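PDB 5AEG: sulfoquinovosidase from Escherichia coli, which hydrolyses plant sulfolipids, releasing sulfoquinovose from sulfoquinovosyl diacylglycerides and from simple sulfoquinovosides such as sulfoquinovosyl glycerol. Local coordinates for residues T150-V155 with F453-S458; R52-I57 with Y177-F182; G401-F406 with M467-D472; G133-Y138 with K144-W149. All coordinates share one frame; numbering follows the deposited sequence.

Interaction 1: T150-V155 with F453-S458. With CA (calcium ion), chain D.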
loop_
_atom_site.group_PDB
_atom_site.type_symbol
_atom_site.label_atom_id
_atom_site.label_comp_id
_atom_site.label_asym_id
_atom_site.label_seq_id
_atom_site.Cartn_x
_atom_site.Cartn_y
_atom_site.Cartn_z
ATOM N N THR A 150 1.295 -11.444 0.532
ATOM C CA THR A 150 2.289 -10.349 0.402
ATOM C C THR A 150 3.541 -10.881 -0.245
ATOM O O THR A 150 3.969 -12.029 0.029
ATOM C CB THR A 150 2.568 -9.543 1.699
ATOM O OG1 THR A 150 3.301 -8.398 1.304
ATOM C CG2 THR A 150 3.305 -10.334 2.766
ATOM N N SER A 151 4.067 -10.135 -1.203
ATOM C CA SER A 151 5.213 -10.553 -1.993
ATOM C C SER A 151 5.852 -9.363 -2.679
ATOM O O SER A 151 5.366 -8.217 -2.558
ATOM C CB SER A 151 4.851 -11.574 -3.070
ATOM O OG SER A 151 4.184 -11.069 -4.262
ATOM N N GLU A 152 6.963 -9.623 -3.363
ATOM C CA GLU A 152 7.416 -8.595 -4.328
ATOM C C GLU A 152 6.282 -8.322 -5.279
ATOM O O GLU A 152 5.436 -9.166 -5.643
ATOM C CB GLU A 152 8.650 -8.975 -5.094
ATOM C CG GLU A 152 9.858 -9.321 -4.213
ATOM C CD GLU A 152 10.076 -8.298 -3.152
ATOM O OE1 GLU A 152 10.102 -7.082 -3.546
ATOM O OE2 GLU A 152 10.160 -8.675 -1.927
ATOM N N GLN A 153 6.247 -7.082 -5.753
ATOM C CA GLN A 153 5.122 -6.609 -6.519
ATOM C C GLN A 153 5.180 -6.958 -8.052
ATOM O O GLN A 153 4.180 -6.893 -8.758
ATOM C CB GLN A 153 5.143 -5.079 -6.294
ATOM C CG GLN A 153 3.898 -4.336 -6.807
ATOM C CD GLN A 153 4.230 -3.454 -7.956
ATOM O OE1 GLN A 153 5.301 -3.556 -8.549
ATOM N NE2 GLN A 153 3.324 -2.562 -8.276
ATOM N N GLY A 154 6.358 -7.366 -8.533
ATOM C CA GLY A 154 6.528 -7.754 -9.887
ATOM C C GLY A 154 7.263 -6.696 -10.689
ATOM O O GLY A 154 7.196 -5.521 -10.377
ATOM N N VAL A 155 7.970 -7.107 -11.747
ATOM C CA VAL A 155 8.600 -6.132 -12.683
ATOM C C VAL A 155 7.930 -6.372 -14.013
ATOM O O VAL A 155 8.134 -7.408 -14.705
ATOM C CB VAL A 155 10.121 -6.439 -12.762
ATOM C CG1 VAL A 155 10.798 -5.649 -13.878
ATOM C CG2 VAL A 155 10.764 -6.337 -11.368
ATOM N N PHE A 453 7.890 6.188 5.849
ATOM C CA PHE A 453 7.062 5.738 4.762
ATOM C C PHE A 453 7.397 4.297 4.441
ATOM O O PHE A 453 8.588 3.931 4.481
ATOM C CB PHE A 453 7.119 6.691 3.549
ATOM C CG PHE A 453 8.506 7.050 3.084
ATOM C CD1 PHE A 453 9.190 8.090 3.661
ATOM C CD2 PHE A 453 9.060 6.402 1.983
ATOM C CE1 PHE A 453 10.483 8.403 3.257
ATOM C CE2 PHE A 453 10.334 6.737 1.528
ATOM C CZ PHE A 453 11.026 7.750 2.167
ATOM N N MET A 454 6.367 3.523 4.075
ATOM C CA MET A 454 6.504 2.098 3.838
ATOM C C MET A 454 5.931 1.703 2.532
ATOM O O MET A 454 4.994 2.374 2.012
ATOM C CB MET A 454 5.689 1.324 4.966
ATOM C CG MET A 454 6.191 1.707 6.332
ATOM S SD MET A 454 5.552 0.635 7.633
ATOM C CE MET A 454 6.425 -0.906 7.354
ATOM N N ARG A 455 6.403 0.581 1.975
ATOM C CA ARG A 455 5.686 -0.005 0.872
ATOM C C ARG A 455 4.806 -1.189 1.253
ATOM O O ARG A 455 3.702 -1.280 0.815
ATOM C CB ARG A 455 6.567 -0.376 -0.320
ATOM C CG ARG A 455 7.643 -1.434 -0.151
ATOM C CD ARG A 455 8.436 -1.608 -1.483
ATOM N NE ARG A 455 9.666 -2.336 -1.099
ATOM C CZ ARG A 455 9.951 -3.636 -1.221
ATOM N NH1 ARG A 455 9.207 -4.488 -1.845
ATOM N NH2 ARG A 455 11.048 -4.111 -0.685
ATOM N N ALA A 456 5.350 -2.146 2.000
ATOM C CA ALA A 456 4.551 -3.246 2.506
ATOM C C ALA A 456 3.544 -2.851 3.538
ATOM O O ALA A 456 3.771 -1.909 4.304
ATOM C CB ALA A 456 5.472 -4.343 3.046
ATOM N N GLY A 457 2.422 -3.598 3.538
ATOM C CA GLY A 457 1.425 -3.452 4.504
ATOM C C GLY A 457 0.573 -4.622 4.769
ATOM O O GLY A 457 0.582 -5.581 4.023
ATOM N N SER A 458 -0.172 -4.536 5.890
ATOM C CA SER A 458 -1.144 -5.542 6.217
ATOM C C SER A 458 -2.117 -4.924 7.210
ATOM O O SER A 458 -1.980 -3.771 7.586
ATOM C CB SER A 458 -0.469 -6.800 6.834
ATOM O OG SER A 458 0.225 -6.555 8.052
HETATM CA CA CA D . 7.091 -3.159 -10.014
HETATM O O HOH W 1 9.092 -2.552 -11.165
#
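E152 and R455 make the one direct side-chain contact here, a salt bridge from NH1 of R455 to OE1 of E152 at 3.2 Å. It is not a square clasp: carboxylate and guanidinium planes stand 55° apart, NH1 meets OE1 on its syn side but tilted out of the carboxylate plane, and the N-H...O angle is a bent 139°. The arginine is the buried, firmly held partner, its NE paired with the nucleophile D405 and NH1 also with E408. E152 is the looser one, partly exposed, its chain folding at chi2 (-48°) so that the carboxylate comes back toward R455. With an alanine here, R455 NH1 would probably lose one carboxylate and be left to E408. Just along the same loop, Q153 and G154 bind the calcium ion, G154 through its carbonyl O at 2.4 Å. The 150-155 loop follows strand 145-148, whereas R455 comes from the segment on barrel strand 451-454, which lies beside strand 401-404 with helix 422-444 packed against M454 and A456.

Interaction 2: R52-I57 with Y177-F182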
loop_
_atom_site.group_PDB
_atom_site.type_symbol
_atom_site.label_atom_id
_atom_site.label_comp_id
_atom_site.label_asym_id
_atom_site.label_seq_id
_atom_site.Cartn_x
_atom_site.Cartn_y
_atom_site.Cartn_z
ATOM N N ARG A 52 13.073 -15.889 -3.723
ATOM C CA ARG A 52 13.604 -14.617 -3.153
ATOM C C ARG A 52 12.535 -13.522 -2.964
ATOM O O ARG A 52 12.829 -12.319 -2.931
ATOM C CB ARG A 52 14.745 -14.099 -3.950
ATOM C CG ARG A 52 15.640 -15.275 -4.382
ATOM C CD ARG A 52 16.828 -14.879 -5.238
ATOM N NE ARG A 52 17.877 -14.268 -4.444
ATOM C CZ ARG A 52 18.883 -13.537 -4.920
ATOM N NH1 ARG A 52 19.022 -13.268 -6.223
ATOM N NH2 ARG A 52 19.752 -13.052 -4.062
ATOM N N GLY A 53 11.297 -13.967 -2.779
ATOM C CA GLY A 53 10.194 -13.003 -2.545
ATOM C C GLY A 53 9.242 -12.911 -3.655
ATOM O O GLY A 53 8.168 -12.339 -3.458
ATOM N N ASN A 54 9.605 -13.468 -4.815
ATOM C CA ASN A 54 8.717 -13.577 -5.958
ATOM C C ASN A 54 7.867 -14.877 -5.955
ATOM O O ASN A 54 7.921 -15.745 -6.890
ATOM C CB ASN A 54 9.470 -13.437 -7.245
ATOM C CG ASN A 54 10.138 -12.093 -7.384
ATOM O OD1 ASN A 54 9.508 -11.086 -7.468
ATOM N ND2 ASN A 54 11.426 -12.105 -7.431
ATOM N N PHE A 55 7.084 -14.987 -4.870
ATOM C CA PHE A 55 6.520 -16.249 -4.480
ATOM C C PHE A 55 5.726 -16.904 -5.567
ATOM O O PHE A 55 4.835 -16.299 -6.180
ATOM C CB PHE A 55 5.585 -16.085 -3.270
ATOM C CG PHE A 55 6.259 -15.883 -1.999
ATOM C CD1 PHE A 55 6.596 -14.612 -1.535
ATOM C CD2 PHE A 55 6.519 -16.973 -1.161
ATOM C CE1 PHE A 55 7.184 -14.419 -0.342
ATOM C CE2 PHE A 55 7.090 -16.779 0.056
ATOM C CZ PHE A 55 7.450 -15.513 0.502
ATOM N N SER A 56 5.971 -18.195 -5.740
ATOM C CA SER A 56 5.037 -19.041 -6.465
ATOM C C SER A 56 4.319 -19.881 -5.415
ATOM O O SER A 56 4.938 -20.635 -4.716
ATOM C CB SER A 56 5.787 -19.970 -7.401
ATOM O OG SER A 56 4.897 -20.951 -7.855
ATOM N N ILE A 57 3.038 -19.672 -5.275
ATOM C CA ILE A 57 2.260 -20.282 -4.185
ATOM C C ILE A 57 1.035 -20.902 -4.786
ATOM O O ILE A 57 0.236 -20.257 -5.410
ATOM C CB ILE A 57 2.027 -19.356 -2.959
ATOM C CG1 ILE A 57 1.068 -20.034 -1.968
ATOM C CG2 ILE A 57 1.586 -17.942 -3.326
ATOM C CD1 ILE A 57 1.258 -19.528 -0.549
ATOM N N TYR A 177 -1.084 -9.466 -12.359
ATOM C CA TYR A 177 -1.978 -8.336 -12.129
ATOM C C TYR A 177 -2.360 -8.120 -10.660
ATOM O O TYR A 177 -2.645 -7.017 -10.280
ATOM C CB TYR A 177 -3.271 -8.482 -12.979
ATOM C CG TYR A 177 -4.166 -9.608 -12.562
ATOM C CD1 TYR A 177 -5.081 -9.458 -11.505
ATOM C CD2 TYR A 177 -4.049 -10.860 -13.168
ATOM C CE1 TYR A 177 -5.948 -10.479 -11.124
ATOM C CE2 TYR A 177 -4.917 -11.896 -12.817
ATOM C CZ TYR A 177 -5.846 -11.703 -11.771
ATOM O OH TYR A 177 -6.666 -12.742 -11.337
ATOM N N TYR A 178 -2.290 -9.185 -9.870
ATOM C CA TYR A 178 -2.686 -9.199 -8.462
ATOM C C TYR A 178 -1.501 -9.144 -7.554
ATOM O O TYR A 178 -1.696 -9.018 -6.345
ATOM C CB TYR A 178 -3.534 -10.479 -8.101
ATOM C CG TYR A 178 -2.810 -11.742 -8.306
ATOM C CD1 TYR A 178 -2.016 -12.283 -7.313
ATOM C CD2 TYR A 178 -2.878 -12.396 -9.523
ATOM C CE1 TYR A 178 -1.323 -13.450 -7.539
ATOM C CE2 TYR A 178 -2.164 -13.552 -9.737
ATOM C CZ TYR A 178 -1.397 -14.069 -8.733
ATOM O OH TYR A 178 -0.726 -15.252 -8.969
ATOM N N TRP A 179 -0.263 -9.161 -8.055
ATOM C CA TRP A 179 0.838 -9.148 -7.159
ATOM C C TRP A 179 0.946 -7.800 -6.394
ATOM O O TRP A 179 0.772 -6.754 -6.977
ATOM C CB TRP A 179 2.155 -9.443 -7.892
ATOM C CG TRP A 179 2.362 -10.854 -8.231
ATOM C CD1 TRP A 179 1.445 -11.760 -8.554
ATOM C CD2 TRP A 179 3.637 -11.512 -8.278
ATOM N NE1 TRP A 179 2.059 -12.970 -8.824
ATOM C CE2 TRP A 179 3.401 -12.855 -8.605
ATOM C CE3 TRP A 179 4.931 -11.084 -8.105
ATOM C CZ2 TRP A 179 4.436 -13.771 -8.745
ATOM C CZ3 TRP A 179 5.994 -12.017 -8.196
ATOM C CH2 TRP A 179 5.736 -13.330 -8.541
ATOM N N THR A 180 1.264 -7.867 -5.116
ATOM C CA THR A 180 1.449 -6.691 -4.302
ATOM C C THR A 180 2.084 -7.000 -2.976
ATOM O O THR A 180 1.901 -8.093 -2.399
ATOM C CB THR A 180 0.032 -6.020 -4.049
ATOM O OG1 THR A 180 0.133 -4.916 -3.155
ATOM C CG2 THR A 180 -1.000 -6.993 -3.531
ATOM N N PHE A 181 2.720 -5.974 -2.473
ATOM C CA PHE A 181 3.287 -5.981 -1.184
ATOM C C PHE A 181 2.300 -5.586 -0.073
ATOM O O PHE A 181 2.713 -5.613 1.059
ATOM C CB PHE A 181 4.583 -5.170 -1.072
ATOM C CG PHE A 181 4.666 -3.990 -1.969
ATOM C CD1 PHE A 181 3.733 -2.996 -1.880
ATOM C CD2 PHE A 181 5.654 -3.930 -2.943
ATOM C CE1 PHE A 181 3.734 -1.940 -2.801
ATOM C CE2 PHE A 181 5.713 -2.819 -3.868
ATOM C CZ PHE A 181 4.696 -1.904 -3.818
ATOM N N PHE A 182 1.046 -5.227 -0.405
ATOM C CA PHE A 182 0.057 -4.795 0.611
ATOM C C PHE A 182 -1.287 -5.354 0.118
ATOM O O PHE A 182 -2.188 -4.587 -0.173
ATOM C CB PHE A 182 0.072 -3.277 0.767
ATOM C CG PHE A 182 -0.685 -2.720 1.961
ATOM C CD1 PHE A 182 -1.658 -3.459 2.700
ATOM C CD2 PHE A 182 -0.513 -1.397 2.265
ATOM C CE1 PHE A 182 -2.312 -2.867 3.734
ATOM C CE2 PHE A 182 -1.142 -0.802 3.364
ATOM C CZ PHE A 182 -2.072 -1.547 4.050
#
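The carbonyl oxygen of N54 accepts a hydrogen bond from N172 ND2 and also rests against the six-membered ring of W179, 3.7 Å from CH2. The next carbonyl does much the same: F55 O lies 3.6 Å from W179 CZ2. Both oxygens come at the indole obliquely, while OD1 of the N54 side chain sits in the ring plane, 3.7 Å from CZ3, with the amide turned only 20° from that plane. Three oxygens thus lie against C-H atoms of the six-membered ring, one in plane and two obliquely, without a hydrogen bond between the segments. N54 is the centre of an inverse gamma turn, and both its carbonyl and its side chain meet the same ring. On the tryptophan side, CG lies anti to the carbonyl carbon (chi1 -77°), sending the benzo edge toward N54, and CD1 lies 3.4 Å above the Y178 ring plane. Next after W179, T180 OG1 closes an ST turn by accepting from F182 N at 2.9 Å. Both segments belong to the N-terminal galactose mutarotase-like domain. F55 turns its ring away, edge-to-face with W149 and against I48 of strand 39-49, where strand 56-74 begins; Y178 leans on strand 145-148 and F182 on helix 461-464.

Interaction 3: G401-F406 with M467-D472. With CA (calcium ion), chain D.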
loop_
_atom_site.group_PDB
_atom_site.type_symbol
_atom_site.label_atom_id
_atom_site.label_comp_id
_atom_site.label_asym_id
_atom_site.label_seq_id
_atom_site.Cartn_x
_atom_site.Cartn_y
_atom_site.Cartn_z
ATOM N N GLY A 401 12.749 11.539 9.281
ATOM C CA GLY A 401 11.991 10.453 8.733
ATOM C C GLY A 401 12.880 9.473 8.069
ATOM O O GLY A 401 14.112 9.636 8.123
ATOM N N TRP A 402 12.272 8.461 7.444
ATOM C CA TRP A 402 13.049 7.440 6.740
ATOM C C TRP A 402 12.130 6.596 5.919
ATOM O O TRP A 402 10.942 6.536 6.210
ATOM C CB TRP A 402 13.823 6.502 7.714
ATOM C CG TRP A 402 12.995 5.985 8.899
ATOM C CD1 TRP A 402 12.211 4.807 8.950
ATOM C CD2 TRP A 402 12.874 6.578 10.170
ATOM N NE1 TRP A 402 11.604 4.695 10.150
ATOM C CE2 TRP A 402 12.018 5.727 10.952
ATOM C CE3 TRP A 402 13.470 7.700 10.777
ATOM C CZ2 TRP A 402 11.670 6.012 12.276
ATOM C CZ3 TRP A 402 13.126 7.994 12.153
ATOM C CH2 TRP A 402 12.244 7.133 12.873
ATOM N N MET A 403 12.709 5.901 4.937
ATOM C CA MET A 403 12.050 4.833 4.285
ATOM C C MET A 403 12.148 3.652 5.230
ATOM O O MET A 403 13.258 3.325 5.635
ATOM C CB MET A 403 12.705 4.510 2.935
ATOM C CG MET A 403 12.174 3.306 2.199
ATOM S SD MET A 403 12.933 2.935 0.618
ATOM C CE MET A 403 12.137 4.130 -0.452
ATOM N N ALA A 404 10.989 3.051 5.574
ATOM C CA ALA A 404 10.982 1.798 6.344
ATOM C C ALA A 404 10.581 0.742 5.361
ATOM O O ALA A 404 9.370 0.495 5.097
ATOM C CB ALA A 404 10.018 1.852 7.533
ATOM N N ASP A 405 11.599 0.125 4.762
ATOM C CA ASP A 405 11.409 -0.711 3.598
ATOM C C ASP A 405 11.132 -2.178 3.988
ATOM O O ASP A 405 11.329 -2.556 5.125
ATOM C CB ASP A 405 12.682 -0.630 2.768
ATOM C CG ASP A 405 12.531 -1.073 1.331
ATOM O OD1 ASP A 405 11.406 -1.304 0.777
ATOM O OD2 ASP A 405 13.596 -1.175 0.685
ATOM N N PHE A 406 10.725 -2.958 2.996
ATOM C CA PHE A 406 10.450 -4.382 3.104
ATOM C C PHE A 406 9.338 -4.735 4.114
ATOM O O PHE A 406 8.486 -3.885 4.382
ATOM C CB PHE A 406 11.766 -5.162 3.399
ATOM C CG PHE A 406 12.612 -5.334 2.231
ATOM C CD1 PHE A 406 12.465 -6.468 1.433
ATOM C CD2 PHE A 406 13.653 -4.458 1.987
ATOM C CE1 PHE A 406 13.273 -6.653 0.296
ATOM C CE2 PHE A 406 14.428 -4.617 0.850
ATOM C CZ PHE A 406 14.260 -5.732 0.021
ATOM N N MET A 467 2.742 6.848 6.406
ATOM C CA MET A 467 2.651 7.185 4.958
ATOM C C MET A 467 2.949 5.972 4.167
ATOM O O MET A 467 3.958 5.263 4.474
ATOM C CB MET A 467 3.679 8.274 4.624
ATOM C CG MET A 467 3.869 8.519 3.155
ATOM S SD MET A 467 2.491 9.252 2.233
ATOM C CE MET A 467 2.620 10.943 2.864
ATOM N N MET A 468 2.111 5.676 3.166
ATOM C CA MET A 468 2.425 4.631 2.231
ATOM C C MET A 468 3.127 5.251 1.004
ATOM O O MET A 468 2.833 6.363 0.580
ATOM C CB MET A 468 1.203 3.798 1.786
ATOM C CG MET A 468 0.373 3.235 2.900
ATOM S SD MET A 468 1.282 2.239 4.044
ATOM C CE MET A 468 2.089 1.029 3.067
ATOM N N TRP A 469 4.082 4.490 0.443
ATOM C CA TRP A 469 4.586 4.796 -0.897
ATOM C C TRP A 469 4.329 3.611 -1.790
ATOM O O TRP A 469 4.357 2.450 -1.356
ATOM C CB TRP A 469 5.992 5.390 -0.952
ATOM C CG TRP A 469 7.104 4.593 -1.591
ATOM C CD1 TRP A 469 7.550 4.662 -2.891
ATOM C CD2 TRP A 469 7.983 3.662 -0.920
ATOM N NE1 TRP A 469 8.579 3.781 -3.062
ATOM C CE2 TRP A 469 8.821 3.127 -1.883
ATOM C CE3 TRP A 469 8.031 3.151 0.390
ATOM C CZ2 TRP A 469 9.799 2.131 -1.573
ATOM C CZ3 TRP A 469 8.993 2.207 0.697
ATOM C CH2 TRP A 469 9.815 1.661 -0.300
ATOM N N ALA A 470 4.236 3.903 -3.083
ATOM C CA ALA A 470 3.830 2.899 -4.038
ATOM C C ALA A 470 4.898 1.861 -4.451
ATOM O O ALA A 470 4.662 1.087 -5.338
ATOM C CB ALA A 470 3.279 3.582 -5.273
ATOM N N GLY A 471 6.026 1.844 -3.770
ATOM C CA GLY A 471 7.015 0.827 -4.035
ATOM C C GLY A 471 7.666 1.004 -5.391
ATOM O O GLY A 471 7.763 2.117 -5.844
ATOM N N ASP A 472 7.993 -0.123 -6.032
ATOM C CA ASP A 472 8.829 -0.156 -7.296
ATOM C C ASP A 472 7.954 -0.107 -8.487
ATOM O O ASP A 472 7.355 -1.086 -8.838
ATOM C CB ASP A 472 9.711 -1.430 -7.415
ATOM C CG ASP A 472 8.877 -2.813 -7.273
ATOM O OD1 ASP A 472 8.437 -2.926 -6.070
ATOM O OD2 ASP A 472 8.614 -3.726 -8.245
HETATM CA CA CA D . 7.091 -3.159 -10.014
HETATM O O HOH W 1 9.092 -2.552 -11.165
#
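The indole of W469 is sandwiched: the methyl CE of M403 stands 3.2 Å above one face and the backbone N of G471 3.2 Å above the other, both offset toward the rim, while D405 OD1 meets the edge 3.5 Å from CH2. The CE contact is a CH-pi one, 24° off the ring normal, with the sulfur placed obliquely as a Met-aromatic neighbour. M403 runs extended to SD and bends only at chi3 (-79°), which folds the methyl over the ring. Strands 401-404 and 468-469 are the fourth and sixth of the family 31 TIM barrel, and W469 reaches from the latter across to M403 and D405. With a leucine in place of W469, the M403 methyl is likely to lose its aromatic face and D504 its NE1 partner. D405, the nucleophile, is held by Y333 at OD2 and by R455 at OD1. Three residues past W469, D472, probably the proton donor, binds the calcium ion through O and OD2, each at 2.4 Å.

Interaction 4: G133-Y138 with K144-W149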
loop_
_atom_site.group_PDB
_atom_site.type_symbol
_atom_site.label_atom_id
_atom_site.label_comp_id
_atom_site.label_asym_id
_atom_site.label_seq_id
_atom_site.Cartn_x
_atom_site.Cartn_y
_atom_site.Cartn_z
ATOM N N GLY A 133 -6.571 -4.003 -0.238
ATOM C CA GLY A 133 -5.250 -3.413 0.008
ATOM C C GLY A 133 -4.833 -2.539 -1.144
ATOM O O GLY A 133 -5.633 -1.716 -1.636
ATOM N N GLU A 134 -3.579 -2.694 -1.582
ATOM C CA GLU A 134 -3.001 -1.859 -2.647
ATOM C C GLU A 134 -2.924 -2.718 -3.898
ATOM O O GLU A 134 -2.089 -3.625 -4.014
ATOM C CB GLU A 134 -1.629 -1.320 -2.219
ATOM C CG GLU A 134 -1.033 -0.236 -3.182
ATOM C CD GLU A 134 0.261 0.289 -2.669
ATOM O OE1 GLU A 134 0.804 -0.394 -1.733
ATOM O OE2 GLU A 134 0.662 1.411 -3.041
ATOM N N GLN A 135 -3.788 -2.390 -4.854
ATOM C CA GLN A 135 -3.963 -3.029 -6.103
ATOM C C GLN A 135 -3.501 -2.123 -7.249
ATOM O O GLN A 135 -3.843 -0.960 -7.304
ATOM C CB GLN A 135 -5.409 -3.440 -6.271
ATOM C CG GLN A 135 -5.829 -4.525 -5.245
ATOM C CD GLN A 135 -5.066 -5.842 -5.432
ATOM O OE1 GLN A 135 -4.582 -6.180 -6.546
ATOM N NE2 GLN A 135 -5.036 -6.640 -4.388
ATOM N N PHE A 136 -2.633 -2.666 -8.088
ATOM C CA PHE A 136 -1.977 -1.827 -9.090
ATOM C C PHE A 136 -2.478 -1.979 -10.521
ATOM O O PHE A 136 -2.158 -1.132 -11.356
ATOM C CB PHE A 136 -0.455 -2.148 -9.037
ATOM C CG PHE A 136 0.265 -1.640 -7.838
ATOM C CD1 PHE A 136 0.345 -2.430 -6.687
ATOM C CD2 PHE A 136 0.979 -0.441 -7.873
ATOM C CE1 PHE A 136 1.012 -2.011 -5.575
ATOM C CE2 PHE A 136 1.682 -0.036 -6.790
ATOM C CZ PHE A 136 1.682 -0.818 -5.627
ATOM N N SER A 137 -3.178 -3.073 -10.870
ATOM C CA SER A 137 -3.750 -3.262 -12.193
ATOM C C SER A 137 -5.263 -3.051 -12.294
ATOM O O SER A 137 -5.798 -2.793 -13.387
ATOM C CB SER A 137 -3.464 -4.696 -12.708
ATOM O OG SER A 137 -2.063 -4.924 -12.871
ATOM N N TYR A 138 -5.959 -3.181 -11.174
ATOM C CA TYR A 138 -7.413 -3.071 -11.106
ATOM C C TYR A 138 -7.742 -2.190 -9.925
ATOM O O TYR A 138 -7.053 -2.265 -8.880
ATOM C CB TYR A 138 -8.067 -4.452 -10.931
ATOM C CG TYR A 138 -7.962 -5.263 -12.201
ATOM C CD1 TYR A 138 -8.743 -4.954 -13.311
ATOM C CD2 TYR A 138 -6.997 -6.275 -12.329
ATOM C CE1 TYR A 138 -8.569 -5.648 -14.533
ATOM C CE2 TYR A 138 -6.857 -6.993 -13.493
ATOM C CZ TYR A 138 -7.631 -6.699 -14.584
ATOM O OH TYR A 138 -7.425 -7.450 -15.709
ATOM N N LYS A 144 -12.697 -10.725 -11.506
ATOM C CA LYS A 144 -11.430 -11.420 -11.377
ATOM C C LYS A 144 -11.229 -11.956 -9.985
ATOM O O LYS A 144 -11.789 -11.406 -8.998
ATOM C CB LYS A 144 -10.255 -10.427 -11.613
ATOM C CG LYS A 144 -10.172 -9.804 -12.991
ATOM C CD LYS A 144 -9.698 -10.836 -13.998
ATOM C CE LYS A 144 -8.223 -10.670 -14.375
ATOM N NZ LYS A 144 -7.873 -11.549 -15.535
ATOM N N PRO A 145 -10.327 -12.961 -9.856
ATOM C CA PRO A 145 -9.876 -13.425 -8.578
ATOM C C PRO A 145 -8.576 -12.775 -8.131
ATOM O O PRO A 145 -7.726 -12.433 -8.945
ATOM C CB PRO A 145 -9.735 -14.955 -8.814
ATOM C CG PRO A 145 -9.184 -15.013 -10.254
ATOM C CD PRO A 145 -9.927 -13.885 -10.941
ATOM N N PHE A 146 -8.458 -12.612 -6.834
ATOM C CA PHE A 146 -7.290 -11.993 -6.190
ATOM C C PHE A 146 -6.768 -12.860 -5.071
ATOM O O PHE A 146 -7.227 -12.779 -3.907
ATOM C CB PHE A 146 -7.563 -10.564 -5.720
ATOM C CG PHE A 146 -7.869 -9.635 -6.866
ATOM C CD1 PHE A 146 -9.159 -9.612 -7.388
ATOM C CD2 PHE A 146 -6.886 -8.834 -7.432
ATOM C CE1 PHE A 146 -9.467 -8.820 -8.459
ATOM C CE2 PHE A 146 -7.187 -8.058 -8.545
ATOM C CZ PHE A 146 -8.465 -8.073 -9.079
ATOM N N PRO A 147 -5.746 -13.648 -5.389
ATOM C CA PRO A 147 -4.928 -14.161 -4.308
ATOM C C PRO A 147 -4.380 -13.002 -3.457
ATOM O O PRO A 147 -3.900 -11.962 -3.991
ATOM C CB PRO A 147 -3.757 -14.845 -5.055
ATOM C CG PRO A 147 -4.378 -15.241 -6.380
ATOM C CD PRO A 147 -5.188 -13.988 -6.690
ATOM N N LEU A 148 -4.362 -13.234 -2.161
ATOM C CA LEU A 148 -3.933 -12.295 -1.149
ATOM C C LEU A 148 -2.737 -12.858 -0.360
ATOM O O LEU A 148 -2.881 -13.505 0.733
ATOM C CB LEU A 148 -5.083 -12.009 -0.180
ATOM C CG LEU A 148 -6.310 -11.381 -0.901
ATOM C CD1 LEU A 148 -7.484 -11.285 0.079
ATOM C CD2 LEU A 148 -6.044 -10.014 -1.579
ATOM N N TRP A 149 -1.544 -12.543 -0.863
ATOM C CA TRP A 149 -0.324 -13.052 -0.311
ATOM C C TRP A 149 0.761 -12.013 -0.534
ATOM O O TRP A 149 1.037 -11.691 -1.692
ATOM C CB TRP A 149 -0.036 -14.335 -1.004
ATOM C CG TRP A 149 1.216 -14.998 -0.497
ATOM C CD1 TRP A 149 2.479 -14.951 -1.064
ATOM C CD2 TRP A 149 1.355 -15.760 0.704
ATOM N NE1 TRP A 149 3.373 -15.662 -0.290
ATOM C CE2 TRP A 149 2.726 -16.168 0.794
ATOM C CE3 TRP A 149 0.456 -16.195 1.687
ATOM C CZ2 TRP A 149 3.186 -16.987 1.828
ATOM C CZ3 TRP A 149 0.928 -17.024 2.733
ATOM C CH2 TRP A 149 2.273 -17.393 2.783
HETATM O O HOH W 2 -3.896 -9.285 -4.657
#
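Y138 packs against both K144 and F146 where a loop of the N-terminal galactose mutarotase-like domain, a beta-sandwich fold, folds back on strand 145-148. The lysine passes over one face of the tyrosine ring toward its rim, CG 4.3 Å above the plane, and, bent at chi2 (-73°) and chi3, the chain carries CE to within 3.6 Å of Y138 OH. F146 meets the same tyrosine obliquely, Y138 CD2 lying near the plane of the phenyl ring at its edge, 4.0 Å from CZ. Next to this, Q135 OE1 approaches F146 CD2 obliquely at 3.6 Å, its amide plane 73° from the ring, so F146 is shared between an aromatic and an amide neighbour. In the next shell, strand 145-148 is fixed by backbone hydrogen bonds of K144, F146 and L148 to the neighbouring segment around strand 203-206, and K144 also makes a cation-pi contact with Y177. The loop is held by S137 OG, which bonds both D480 and R157, and by Q135 N on S492 OG. The Q135 amide is fixed at its nitrogen: NE2 bonds to the carbonyl of C132, and water 2 bridges NE2, at 2.9 Å, to the P147 carbonyl O, at 2.8 Å.

Along the chain, interaction 4 is nested inside the loop that interaction 2 closes, and residues 150-155 of interaction 1 follow directly on W149. Interactions 2 and 4, with centres about 10 Å apart, belong to the N-terminal domain; interaction 3, about 17 and 19 Å from them, lies within the TIM barrel. Interaction 1 joins the two, its centre about 8 Å from that of interaction 2 and 9 Å from that of interaction 3. It shares the calcium ion and water 1 with interaction 3, and their strands 451-454 and 401-404 are neighbours in the barrel. The N-terminal domain thus lends a loop to the catalytic centre, at the calcium ion and, through R455, next to the nucleophile.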